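Local coordinates for cystalysin (Treponema denticola, PDB 1C7O), which belongs to the class I and II aminotransferase family of pyridoxal-phosphate-dependent enzymes and is a two-subunit protein that here carries the bound group PPG, at residues Val34-Ala39 with Glu368-Ala373; Ser16-Leu21 with Asp40-Asn45; Ala167-Ser172 with Met199-Glu204. One frame throughout, in Å; residues are numbered along the deposited sequence.

Interaction 1 of 3, residues Val34-Ala39 with Glu368-Ala373. With PPG ((2E,3E)-4-(2-aminoethoxy)-2-[({3-hydroxy-2-methyl-5-[(phosphonooxy)methyl]pyridin-4-yl}methyl)imino]but-3-enoic acid), chain I.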
loop_
_atom_site.group_PDB
_atom_site.type_symbol
_atom_site.label_atom_id
_atom_site.label_comp_id
_atom_site.label_asym_id
_atom_site.label_seq_id
_atom_site.Cartn_x
_atom_site.Cartn_y
_atom_site.Cartn_z
ATOM N N VAL A 34 21.529 -0.462 -19.936
ATOM C CA VAL A 34 20.724 0.092 -18.856
ATOM C C VAL A 34 19.406 0.563 -19.470
ATOM O O VAL A 34 19.399 1.326 -20.427
ATOM C CB VAL A 34 21.429 1.296 -18.192
ATOM C CG1 VAL A 34 20.454 2.031 -17.262
ATOM C CG2 VAL A 34 22.660 0.807 -17.414
ATOM N N PRO A 35 18.270 0.081 -18.952
ATOM C CA PRO A 35 16.987 0.513 -19.514
ATOM C C PRO A 35 16.690 1.985 -19.201
ATOM O O PRO A 35 17.123 2.509 -18.171
ATOM C CB PRO A 35 15.988 -0.457 -18.879
ATOM C CG PRO A 35 16.637 -0.824 -17.586
ATOM C CD PRO A 35 18.084 -0.994 -17.964
ATOM N N LEU A 36 15.959 2.649 -20.096
ATOM C CA LEU A 36 15.629 4.061 -19.920
ATOM C C LEU A 36 14.138 4.324 -20.078
ATOM O O LEU A 36 13.744 5.352 -20.629
ATOM C CB LEU A 36 16.387 4.900 -20.944
ATOM C CG LEU A 36 17.912 4.764 -20.979
ATOM C CD1 LEU A 36 18.447 5.559 -22.151
ATOM C CD2 LEU A 36 18.523 5.252 -19.678
ATOM N N SER A 37 13.317 3.400 -19.590
ATOM C CA SER A 37 11.862 3.511 -19.692
ATOM C C SER A 37 11.197 4.034 -18.413
ATOM O O SER A 37 11.136 5.242 -18.184
ATOM C CB SER A 37 11.274 2.147 -20.051
ATOM O OG SER A 37 11.679 1.159 -19.120
ATOM N N VAL A 38 10.701 3.113 -17.592
ATOM C CA VAL A 38 10.033 3.426 -16.328
ATOM C C VAL A 38 10.591 4.637 -15.582
ATOM O O VAL A 38 11.798 4.831 -15.500
ATOM C CB VAL A 38 10.076 2.205 -15.386
ATOM C CG1 VAL A 38 9.397 2.534 -14.057
ATOM C CG2 VAL A 38 9.381 1.021 -16.051
ATOM N N ALA A 39 9.701 5.444 -15.015
ATOM C CA ALA A 39 10.119 6.640 -14.288
ATOM C C ALA A 39 10.625 6.500 -12.843
ATOM O O ALA A 39 9.976 6.982 -11.907
ATOM C CB ALA A 39 9.010 7.687 -14.327
ATOM N N GLU A 368 9.243 8.780 -28.559
ATOM C CA GLU A 368 9.882 7.897 -27.589
ATOM C C GLU A 368 10.169 8.738 -26.346
ATOM O O GLU A 368 10.545 9.907 -26.461
ATOM C CB GLU A 368 11.209 7.354 -28.135
ATOM C CG GLU A 368 11.113 6.547 -29.413
ATOM C CD GLU A 368 10.448 5.201 -29.219
ATOM O OE1 GLU A 368 10.388 4.426 -30.196
ATOM O OE2 GLU A 368 9.982 4.914 -28.093
ATOM N N ARG A 369 9.984 8.158 -25.163
ATOM C CA ARG A 369 10.261 8.884 -23.928
ATOM C C ARG A 369 11.523 8.307 -23.288
ATOM O O ARG A 369 11.571 7.133 -22.937
ATOM C CB ARG A 369 9.092 8.768 -22.949
ATOM C CG ARG A 369 9.058 9.890 -21.919
ATOM C CD ARG A 369 8.126 9.571 -20.785
ATOM N NE ARG A 369 8.641 8.466 -19.994
ATOM C CZ ARG A 369 7.985 7.904 -18.987
ATOM N NH1 ARG A 369 6.782 8.351 -18.655
ATOM N NH2 ARG A 369 8.534 6.896 -18.316
ATOM N N ILE A 370 12.546 9.139 -23.144
ATOM C CA ILE A 370 13.803 8.701 -22.563
ATOM C C ILE A 370 13.963 9.184 -21.124
ATOM O O ILE A 370 13.715 10.354 -20.819
ATOM C CB ILE A 370 14.989 9.216 -23.400
ATOM C CG1 ILE A 370 16.300 8.619 -22.886
ATOM C CG2 ILE A 370 15.039 10.741 -23.339
ATOM C CD1 ILE A 370 17.513 9.011 -23.723
ATOM N N ASN A 371 14.368 8.270 -20.245
ATOM C CA ASN A 371 14.580 8.600 -18.836
ATOM C C ASN A 371 15.978 9.179 -18.674
ATOM O O ASN A 371 16.968 8.471 -18.842
ATOM C CB ASN A 371 14.453 7.356 -17.962
ATOM C CG ASN A 371 14.492 7.685 -16.492
ATOM O OD1 ASN A 371 15.251 8.554 -16.064
ATOM N ND2 ASN A 371 13.678 6.989 -15.703
ATOM N N LEU A 372 16.047 10.461 -18.326
ATOM C CA LEU A 372 17.318 11.173 -18.166
ATOM C C LEU A 372 17.966 11.025 -16.791
ATOM O O LEU A 372 19.083 11.506 -16.586
ATOM C CB LEU A 372 17.113 12.667 -18.470
ATOM C CG LEU A 372 16.483 13.006 -19.829
ATOM C CD1 LEU A 372 15.983 14.433 -19.844
ATOM C CD2 LEU A 372 17.495 12.784 -20.925
ATOM N N ALA A 373 17.275 10.364 -15.860
ATOM C CA ALA A 373 17.793 10.186 -14.501
ATOM C C ALA A 373 18.794 9.044 -14.413
ATOM O O ALA A 373 18.498 7.969 -13.880
ATOM C CB ALA A 373 16.647 9.954 -13.524
HETATM N N1 PPG I . 1.505 10.239 -11.985
HETATM C C2 PPG I . 2.324 10.620 -13.039
HETATM C C2A PPG I . 1.859 11.806 -13.817
HETATM C C3 PPG I . 3.558 9.851 -13.245
HETATM O O3 PPG I . 4.292 10.299 -14.326
HETATM C C4 PPG I . 3.882 8.779 -12.398
HETATM C C4A PPG I . 5.079 7.900 -12.776
HETATM C C5 PPG I . 2.906 8.453 -11.284
HETATM C C6 PPG I . 1.753 9.218 -11.140
HETATM C C5A PPG I . 3.124 7.217 -10.326
HETATM O OP4 PPG I . 2.850 7.551 -8.952
HETATM P P PPG I . 2.779 6.385 -7.834
HETATM O OP1 PPG I . 1.598 5.563 -8.187
HETATM O OP2 PPG I . 2.643 7.096 -6.476
HETATM O OP3 PPG I . 4.078 5.675 -7.898
HETATM N N4A PPG I . 4.709 6.886 -13.737
HETATM C CAI PPG I . 5.770 6.028 -14.294
HETATM C CBC PPG I . 6.265 6.314 -15.681
HETATM O O2B PPG I . 7.238 5.515 -16.292
HETATM O O3B PPG I . 5.785 7.338 -16.331
HETATM C CBI PPG I . 6.363 4.996 -13.489
HETATM C CGI PPG I . 6.068 3.626 -13.727
HETATM O OET PPG I . 4.738 3.068 -13.535
HETATM C CEI PPG I . 4.905 1.576 -13.614
HETATM C CFI PPG I . 5.785 1.085 -12.443
HETATM N NI PPG I . 6.044 -0.319 -12.501
HETATM O O HOH W 1 10.917 6.639 -20.390
#

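Interaction 2 of 3, residues Ser16-Leu21 with Asp40-Asn45. With PPG ((2E,3E)-4-(2-aminoethoxy)-2-[({3-hydroxy-2-methyl-5-[(phosphonooxy)methyl]pyridin-4-yl}methyl)imino]but-3-enoic acid), chain I.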
loop_
_atom_site.group_PDB
_atom_site.type_symbol
_atom_site.label_atom_id
_atom_site.label_comp_id
_atom_site.label_asym_id
_atom_site.label_seq_id
_atom_site.Cartn_x
_atom_site.Cartn_y
_atom_site.Cartn_z
ATOM N N SER A 16 13.408 -5.003 -9.679
ATOM C CA SER A 16 13.065 -3.755 -10.353
ATOM C C SER A 16 12.095 -4.026 -11.488
ATOM O O SER A 16 12.357 -4.874 -12.338
ATOM C CB SER A 16 14.318 -3.090 -10.924
ATOM O OG SER A 16 13.966 -2.027 -11.790
ATOM N N LEU A 17 10.976 -3.313 -11.508
ATOM C CA LEU A 17 10.010 -3.514 -12.578
ATOM C C LEU A 17 10.589 -3.067 -13.916
ATOM O O LEU A 17 10.290 -3.650 -14.956
ATOM C CB LEU A 17 8.697 -2.788 -12.269
ATOM C CG LEU A 17 7.802 -3.580 -11.302
ATOM C CD1 LEU A 17 8.381 -3.568 -9.901
ATOM C CD2 LEU A 17 6.424 -2.986 -11.278
ATOM N N LYS A 18 11.448 -2.059 -13.882
ATOM C CA LYS A 18 12.067 -1.566 -15.099
ATOM C C LYS A 18 13.035 -2.582 -15.685
ATOM O O LYS A 18 12.870 -3.019 -16.823
ATOM C CB LYS A 18 12.812 -0.248 -14.846
ATOM C CG LYS A 18 13.871 0.040 -15.910
ATOM C CD LYS A 18 14.239 1.498 -15.990
ATOM C CE LYS A 18 14.705 2.043 -14.667
ATOM N NZ LYS A 18 14.923 3.507 -14.772
ATOM N N TRP A 19 14.051 -2.957 -14.919
ATOM C CA TRP A 19 15.019 -3.920 -15.423
ATOM C C TRP A 19 14.371 -5.246 -15.788
ATOM O O TRP A 19 14.612 -5.762 -16.871
ATOM C CB TRP A 19 16.160 -4.135 -14.420
ATOM C CG TRP A 19 17.118 -2.973 -14.367
ATOM C CD1 TRP A 19 16.838 -1.694 -13.963
ATOM C CD2 TRP A 19 18.500 -2.976 -14.755
ATOM N NE1 TRP A 19 17.960 -0.902 -14.076
ATOM C CE2 TRP A 19 18.993 -1.661 -14.562
ATOM C CE3 TRP A 19 19.369 -3.961 -15.251
ATOM C CZ2 TRP A 19 20.319 -1.304 -14.849
ATOM C CZ3 TRP A 19 20.690 -3.609 -15.535
ATOM C CH2 TRP A 19 21.151 -2.287 -15.333
ATOM N N ASP A 20 13.541 -5.790 -14.905
ATOM C CA ASP A 20 12.878 -7.066 -15.183
ATOM C C ASP A 20 12.064 -7.004 -16.468
ATOM O O ASP A 20 11.999 -7.978 -17.221
ATOM C CB ASP A 20 11.959 -7.470 -14.025
ATOM C CG ASP A 20 12.723 -7.910 -12.796
ATOM O OD1 ASP A 20 13.976 -7.856 -12.810
ATOM O OD2 ASP A 20 12.060 -8.309 -11.813
ATOM N N LEU A 21 11.432 -5.859 -16.706
ATOM C CA LEU A 21 10.632 -5.672 -17.910
ATOM C C LEU A 21 11.532 -5.758 -19.141
ATOM O O LEU A 21 11.153 -6.334 -20.161
ATOM C CB LEU A 21 9.936 -4.315 -17.883
ATOM C CG LEU A 21 9.137 -4.008 -19.151
ATOM C CD1 LEU A 21 8.100 -5.112 -19.384
ATOM C CD2 LEU A 21 8.464 -2.644 -19.022
ATOM N N ASP A 40 11.753 5.820 -12.659
ATOM C CA ASP A 40 12.393 5.738 -11.346
ATOM C C ASP A 40 13.853 6.009 -11.702
ATOM O O ASP A 40 14.237 5.853 -12.865
ATOM C CB ASP A 40 12.159 4.383 -10.622
ATOM C CG ASP A 40 12.855 3.195 -11.281
ATOM O OD1 ASP A 40 12.680 2.068 -10.753
ATOM O OD2 ASP A 40 13.558 3.366 -12.296
ATOM N N MET A 41 14.659 6.445 -10.742
ATOM C CA MET A 41 16.047 6.803 -11.040
ATOM C C MET A 41 17.107 5.707 -11.038
ATOM O O MET A 41 17.002 4.710 -10.315
ATOM C CB MET A 41 16.511 7.911 -10.097
ATOM C CG MET A 41 15.656 9.158 -10.109
ATOM S SD MET A 41 16.440 10.454 -9.148
ATOM C CE MET A 41 15.183 11.747 -9.227
ATOM N N GLU A 42 18.136 5.915 -11.860
ATOM C CA GLU A 42 19.248 4.982 -11.948
ATOM C C GLU A 42 20.402 5.585 -11.158
ATOM O O GLU A 42 21.575 5.433 -11.511
ATOM C CB GLU A 42 19.662 4.737 -13.410
ATOM C CG GLU A 42 18.725 3.800 -14.199
ATOM C CD GLU A 42 18.417 2.489 -13.468
ATOM O OE1 GLU A 42 19.358 1.771 -13.068
ATOM O OE2 GLU A 42 17.222 2.177 -13.296
ATOM N N PHE A 43 20.033 6.287 -10.092
ATOM C CA PHE A 43 20.966 6.934 -9.174
ATOM C C PHE A 43 20.761 6.328 -7.789
ATOM O O PHE A 43 19.644 5.952 -7.436
ATOM C CB PHE A 43 20.678 8.434 -9.067
ATOM C CG PHE A 43 20.967 9.212 -10.316
ATOM C CD1 PHE A 43 19.988 10.036 -10.873
ATOM C CD2 PHE A 43 22.219 9.165 -10.912
ATOM C CE1 PHE A 43 20.260 10.798 -12.002
ATOM C CE2 PHE A 43 22.498 9.925 -12.041
ATOM C CZ PHE A 43 21.520 10.739 -12.584
ATOM N N LYS A 44 21.829 6.229 -7.003
ATOM C CA LYS A 44 21.700 5.700 -5.656
ATOM C C LYS A 44 20.889 6.725 -4.880
ATOM O O LYS A 44 20.945 7.919 -5.178
ATOM C CB LYS A 44 23.075 5.509 -5.015
ATOM C CG LYS A 44 23.640 4.082 -5.132
ATOM C CD LYS A 44 22.813 3.078 -4.299
ATOM C CE LYS A 44 23.425 1.668 -4.249
ATOM N NZ LYS A 44 23.434 0.980 -5.570
ATOM N N ASN A 45 20.122 6.260 -3.902
ATOM C CA ASN A 45 19.297 7.149 -3.087
ATOM C C ASN A 45 20.128 8.128 -2.267
ATOM O O ASN A 45 21.287 7.860 -1.947
ATOM C CB ASN A 45 18.418 6.319 -2.153
ATOM C CG ASN A 45 17.316 5.607 -2.888
ATOM O OD1 ASN A 45 16.363 6.234 -3.359
ATOM N ND2 ASN A 45 17.439 4.290 -3.011
HETATM N N1 PPG I . 1.505 10.239 -11.985
HETATM C C2 PPG I . 2.324 10.620 -13.039
HETATM C C2A PPG I . 1.859 11.806 -13.817
HETATM C C3 PPG I . 3.558 9.851 -13.245
HETATM O O3 PPG I . 4.292 10.299 -14.326
HETATM C C4 PPG I . 3.882 8.779 -12.398
HETATM C C4A PPG I . 5.079 7.900 -12.776
HETATM C C5 PPG I . 2.906 8.453 -11.284
HETATM C C6 PPG I . 1.753 9.218 -11.140
HETATM C C5A PPG I . 3.124 7.217 -10.326
HETATM O OP4 PPG I . 2.850 7.551 -8.952
HETATM P P PPG I . 2.779 6.385 -7.834
HETATM O OP1 PPG I . 1.598 5.563 -8.187
HETATM O OP2 PPG I . 2.643 7.096 -6.476
HETATM O OP3 PPG I . 4.078 5.675 -7.898
HETATM N N4A PPG I . 4.709 6.886 -13.737
HETATM C CAI PPG I . 5.770 6.028 -14.294
HETATM C CBC PPG I . 6.265 6.314 -15.681
HETATM O O2B PPG I . 7.238 5.515 -16.292
HETATM O O3B PPG I . 5.785 7.338 -16.331
HETATM C CBI PPG I . 6.363 4.996 -13.489
HETATM C CGI PPG I . 6.068 3.626 -13.727
HETATM O OET PPG I . 4.738 3.068 -13.535
HETATM C CEI PPG I . 4.905 1.576 -13.614
HETATM C CFI PPG I . 5.785 1.085 -12.443
HETATM N NI PPG I . 6.044 -0.319 -12.501
#

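Interaction 3 of 3, residues Ala167-Ser172 with Met199-Glu204. With PPG ((2E,3E)-4-(2-aminoethoxy)-2-[({3-hydroxy-2-methyl-5-[(phosphonooxy)methyl]pyridin-4-yl}methyl)imino]but-3-enoic acid), chain I.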
loop_
_atom_site.group_PDB
_atom_site.type_symbol
_atom_site.label_atom_id
_atom_site.label_comp_id
_atom_site.label_asym_id
_atom_site.label_seq_id
_atom_site.Cartn_x
_atom_site.Cartn_y
_atom_site.Cartn_z
ATOM N N ALA A 167 -15.172 16.099 -14.268
ATOM C CA ALA A 167 -13.934 16.727 -13.835
ATOM C C ALA A 167 -12.764 16.593 -14.799
ATOM O O ALA A 167 -12.742 15.719 -15.663
ATOM C CB ALA A 167 -13.541 16.183 -12.474
ATOM N N LEU A 168 -11.792 17.483 -14.630
ATOM C CA LEU A 168 -10.588 17.502 -15.447
ATOM C C LEU A 168 -9.442 16.898 -14.639
ATOM O O LEU A 168 -9.141 17.366 -13.535
ATOM C CB LEU A 168 -10.228 18.939 -15.833
ATOM C CG LEU A 168 -8.884 19.151 -16.541
ATOM C CD1 LEU A 168 -8.930 18.567 -17.946
ATOM C CD2 LEU A 168 -8.569 20.632 -16.603
ATOM N N LEU A 169 -8.826 15.854 -15.193
ATOM C CA LEU A 169 -7.688 15.175 -14.569
ATOM C C LEU A 169 -6.422 15.761 -15.187
ATOM O O LEU A 169 -6.010 15.382 -16.282
ATOM C CB LEU A 169 -7.762 13.667 -14.824
ATOM C CG LEU A 169 -6.604 12.833 -14.284
ATOM C CD1 LEU A 169 -6.324 13.188 -12.841
ATOM C CD2 LEU A 169 -6.950 11.361 -14.434
ATOM N N PHE A 170 -5.814 16.686 -14.457
ATOM C CA PHE A 170 -4.633 17.418 -14.914
ATOM C C PHE A 170 -3.286 16.857 -14.458
ATOM O O PHE A 170 -3.111 16.483 -13.299
ATOM C CB PHE A 170 -4.763 18.877 -14.438
ATOM C CG PHE A 170 -3.995 19.875 -15.259
ATOM C CD1 PHE A 170 -4.218 19.995 -16.632
ATOM C CD2 PHE A 170 -3.099 20.751 -14.648
ATOM C CE1 PHE A 170 -3.558 20.979 -17.381
ATOM C CE2 PHE A 170 -2.438 21.735 -15.388
ATOM C CZ PHE A 170 -2.666 21.850 -16.752
ATOM N N CYS A 171 -2.336 16.825 -15.385
ATOM C CA CYS A 171 -0.986 16.359 -15.099
ATOM C C CYS A 171 -0.091 17.600 -15.187
ATOM O O CYS A 171 0.047 18.200 -16.257
ATOM C CB CYS A 171 -0.566 15.317 -16.134
ATOM S SG CYS A 171 0.868 14.334 -15.646
ATOM N N SER A 172 0.513 17.984 -14.065
ATOM C CA SER A 172 1.356 19.181 -14.026
ATOM C C SER A 172 2.535 19.065 -13.043
ATOM O O SER A 172 2.337 19.057 -11.830
ATOM C CB SER A 172 0.473 20.387 -13.643
ATOM O OG SER A 172 1.193 21.612 -13.641
ATOM N N MET A 199 -14.612 19.315 -11.291
ATOM C CA MET A 199 -13.725 19.171 -10.152
ATOM C C MET A 199 -12.346 19.201 -10.802
ATOM O O MET A 199 -12.217 18.936 -12.004
ATOM C CB MET A 199 -13.909 17.817 -9.462
ATOM C CG MET A 199 -15.005 17.757 -8.426
ATOM S SD MET A 199 -14.888 16.238 -7.450
ATOM C CE MET A 199 -13.684 16.693 -6.232
ATOM N N LEU A 200 -11.323 19.520 -10.022
ATOM C CA LEU A 200 -9.970 19.543 -10.551
ATOM C C LEU A 200 -9.101 18.535 -9.809
ATOM O O LEU A 200 -8.918 18.627 -8.591
ATOM C CB LEU A 200 -9.365 20.943 -10.433
ATOM C CG LEU A 200 -7.904 21.048 -10.872
ATOM C CD1 LEU A 200 -7.757 20.468 -12.268
ATOM C CD2 LEU A 200 -7.442 22.503 -10.828
ATOM N N TRP A 201 -8.586 17.563 -10.557
ATOM C CA TRP A 201 -7.709 16.527 -10.023
ATOM C C TRP A 201 -6.325 16.774 -10.614
ATOM O O TRP A 201 -5.980 16.211 -11.651
ATOM C CB TRP A 201 -8.199 15.130 -10.435
ATOM C CG TRP A 201 -9.598 14.800 -9.982
ATOM C CD1 TRP A 201 -10.317 15.428 -9.001
ATOM C CD2 TRP A 201 -10.455 13.784 -10.517
ATOM N NE1 TRP A 201 -11.568 14.874 -8.899
ATOM C CE2 TRP A 201 -11.682 13.862 -9.817
ATOM C CE3 TRP A 201 -10.307 12.814 -11.523
ATOM C CZ2 TRP A 201 -12.757 13.012 -10.093
ATOM C CZ3 TRP A 201 -11.382 11.964 -11.797
ATOM C CH2 TRP A 201 -12.591 12.073 -11.084
ATOM N N SER A 202 -5.538 17.622 -9.960
ATOM C CA SER A 202 -4.204 17.943 -10.451
ATOM C C SER A 202 -3.106 17.040 -9.880
ATOM O O SER A 202 -2.771 17.100 -8.699
ATOM C CB SER A 202 -3.878 19.404 -10.147
ATOM O OG SER A 202 -2.687 19.803 -10.804
ATOM N N ASP A 203 -2.549 16.202 -10.741
ATOM C CA ASP A 203 -1.488 15.281 -10.364
ATOM C C ASP A 203 -0.189 16.037 -10.575
ATOM O O ASP A 203 0.243 16.230 -11.707
ATOM C CB ASP A 203 -1.564 14.052 -11.273
ATOM C CG ASP A 203 -0.431 13.077 -11.059
ATOM O OD1 ASP A 203 -0.563 11.947 -11.565
ATOM O OD2 ASP A 203 0.578 13.426 -10.408
ATOM N N GLU A 204 0.427 16.471 -9.478
ATOM C CA GLU A 204 1.666 17.244 -9.541
ATOM C C GLU A 204 2.849 16.504 -8.916
ATOM O O GLU A 204 3.752 17.124 -8.353
ATOM C CB GLU A 204 1.451 18.594 -8.843
ATOM C CG GLU A 204 0.174 19.305 -9.301
ATOM C CD GLU A 204 0.055 20.744 -8.804
ATOM O OE1 GLU A 204 1.020 21.260 -8.196
ATOM O OE2 GLU A 204 -1.009 21.362 -9.037
HETATM N N1 PPG I . 1.505 10.239 -11.985
HETATM C C2 PPG I . 2.324 10.620 -13.039
HETATM C C2A PPG I . 1.859 11.806 -13.817
HETATM C C3 PPG I . 3.558 9.851 -13.245
HETATM O O3 PPG I . 4.292 10.299 -14.326
HETATM C C4 PPG I . 3.882 8.779 -12.398
HETATM C C4A PPG I . 5.079 7.900 -12.776
HETATM C C5 PPG I . 2.906 8.453 -11.284
HETATM C C6 PPG I . 1.753 9.218 -11.140
HETATM C C5A PPG I . 3.124 7.217 -10.326
HETATM O OP4 PPG I . 2.850 7.551 -8.952
HETATM P P PPG I . 2.779 6.385 -7.834
HETATM O OP1 PPG I . 1.598 5.563 -8.187
HETATM O OP2 PPG I . 2.643 7.096 -6.476
HETATM O OP3 PPG I . 4.078 5.675 -7.898
HETATM N N4A PPG I . 4.709 6.886 -13.737
HETATM C CAI PPG I . 5.770 6.028 -14.294
HETATM C CBC PPG I . 6.265 6.314 -15.681
HETATM O O2B PPG I . 7.238 5.515 -16.292
HETATM O O3B PPG I . 5.785 7.338 -16.331
HETATM C CBI PPG I . 6.363 4.996 -13.489
HETATM C CGI PPG I . 6.068 3.626 -13.727
HETATM O OET PPG I . 4.738 3.068 -13.535
HETATM C CEI PPG I . 4.905 1.576 -13.614
HETATM C CFI PPG I . 5.785 1.085 -12.443
HETATM N NI PPG I . 6.044 -0.319 -12.501
#

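Interaction 1 of 3, residues Val34-Ala39 with Glu368-Ala373
Asn-371 and Leu-36 meet through the backbone: the amide N of Asn-371 donates to O of Leu-36 over 3.0 Å. Two side-chain bonds carry the contact further along residues 34-39. ND2 of Asn-371 reaches O of Val-38 at 2.9 Å, with that oxygen almost in the plane of the side-chain amide. The other end of the same amide turns back on its own segment, where OD1 accepts from N of Ala-373 at 2.7 Å and closes an Asx turn just past the end of the strand. Held at both ends, the amide has little freedom to rotate. NH2 of Arg-369 donates to O of Ser-37, 3.1 Å away; the oxygen lies in the guanidinium plane, whereas the nitrogen stands well above the plane of the carbonyl. A water accepts from NE of Arg-369 and sits close to the carbonyl oxygens of Ser-37 and of Arg-369 itself.

In the aminotransferase fold, this is where the end of the central strand of a small antiparallel sheet meets the N-terminal loop and an arginine grips a carboxylate. The bend about the CG-CD bond of Arg-369 (chi3 68°) brings its end round to PPG, where NH1 lies 2.7 Å from O3B and NH2 2.8 Å from O2B, both bonds nearly straight. N of Ala-39 adds a third bond, 2.8 Å to O2B, making the two segments joint walls of the carboxylate pocket. Asn-175 also binds NH1.

Apolar packing adds to this at the side chain of Leu-36. Its CD1 rests 3.8 Å from CG1 of Ile-370, the two side chains running side by side in the same direction. Val-38 points away from the strand, laying CG1 alongside the PPG chain and packing on Tyr-64 of the second subunit.

Interaction 2 of 3, residues Ser16-Leu21 with Asp40-Asn45
Lys-18 leaves its helix with CG anti to the backbone N (chi1 159°) and then turns at chi3 (56°), which carries NZ in between Asp-40 and Glu-42. Glu-42 folds back at chi2 and brings its carboxylate toward the lysine from the opposite direction. The ammonium group meets OD2 of Asp-40 in a salt bridge of 2.8 Å, although as a hydrogen bond this is weak, and it also donates to O of Asp-40 at 3.1 Å from above the carbonyl plane. A second salt bridge runs to OE2 of Glu-42, whose position is less certain.

Trp-19, one residue on, offers the edge of its indole to the same glutamate: NE1 lies 3.2 Å from OE1 in a weak hydrogen bond, ring and carboxylate planes being turned 45° apart. These donors come from the first turn of helix 17-25. Ser-16 is its N-cap, with OG accepting from N of Trp-19 at 3.3 Å. Leu-17 turns elsewhere, to the amino end of PPG and Thr-65 of the second subunit.

Arg-11 forms salt bridges with both acids, to OD1 of Asp-40 and OE2 of Glu-42. Two carboxylates are thereby set against two cations in a buried place, a balance that probably keeps all four groups ionised and fixes the loop against the start of the helix.

Interaction 3 of 3, residues Ala167-Ser172 with Met199-Glu204
Ala-167 and Trp-201 touch across adjoining parallel strands of a beta-alpha-beta unit, in which helix 183-194 links strand 165-171 to strand 199-203 within the large mixed sheet of the aminotransferase fold. Five backbone bonds zip the pair together; the shortest, from N of Asp-203 to O of Phe-170, spans 2.6 Å.

Packing is close on the sheet face that carries Ala-167, Leu-169 and Trp-201. The methyl of Ala-167 sits over the indole, 4.2 Å from the centroid of its six-membered ring, in a CH-pi contact. At the edge of the same ring system Leu-169 crosses at about a right angle, CD1 lying 3.6 Å from CB of Trp-201. Helix 98-109 covers this face. Met-199 forms its partly exposed margin; its end leads away from strand 165-171, CE lying at the edge of the Trp-201 indole.

The other face is looser between the two strands. CD2 of Leu-168 and CD1 of Leu-200 come no nearer than 4.4 Å, and the ring of Phe-170 leads away to stack on Trp-181, leaving OG of Ser-202 near its edge. That hydroxyl donates instead to OE2 of Glu-204, at 2.9 Å.

At the C-terminal ends the strands open on PPG: with CG of Asp-203 anti to the backbone N (chi1 175°), OD1 stands 2.7 Å from N1 of the pyridine, and SG of Cys-171 lies 3.3 Å from C2A.

How the interactions relate
From the N terminus, residues 16-21 come first, and interaction 2 closes a short loop when the chain returns at 40-45. Residues 34-39 lie within that loop but find their partner only at 368-373, making interactions 1 and 2 cross. They touch directly, with O of Ala-373 2.9 Å from N of Glu-42, so the first helix, the loop after it and the small antiparallel sheet form one block. Interaction 3 opens after interaction 2 has closed and nests inside the long loop of interaction 1. It belongs to the large sheet across the chain's centre, about 24 Å from interaction 1 between centres, with PPG touched by all three.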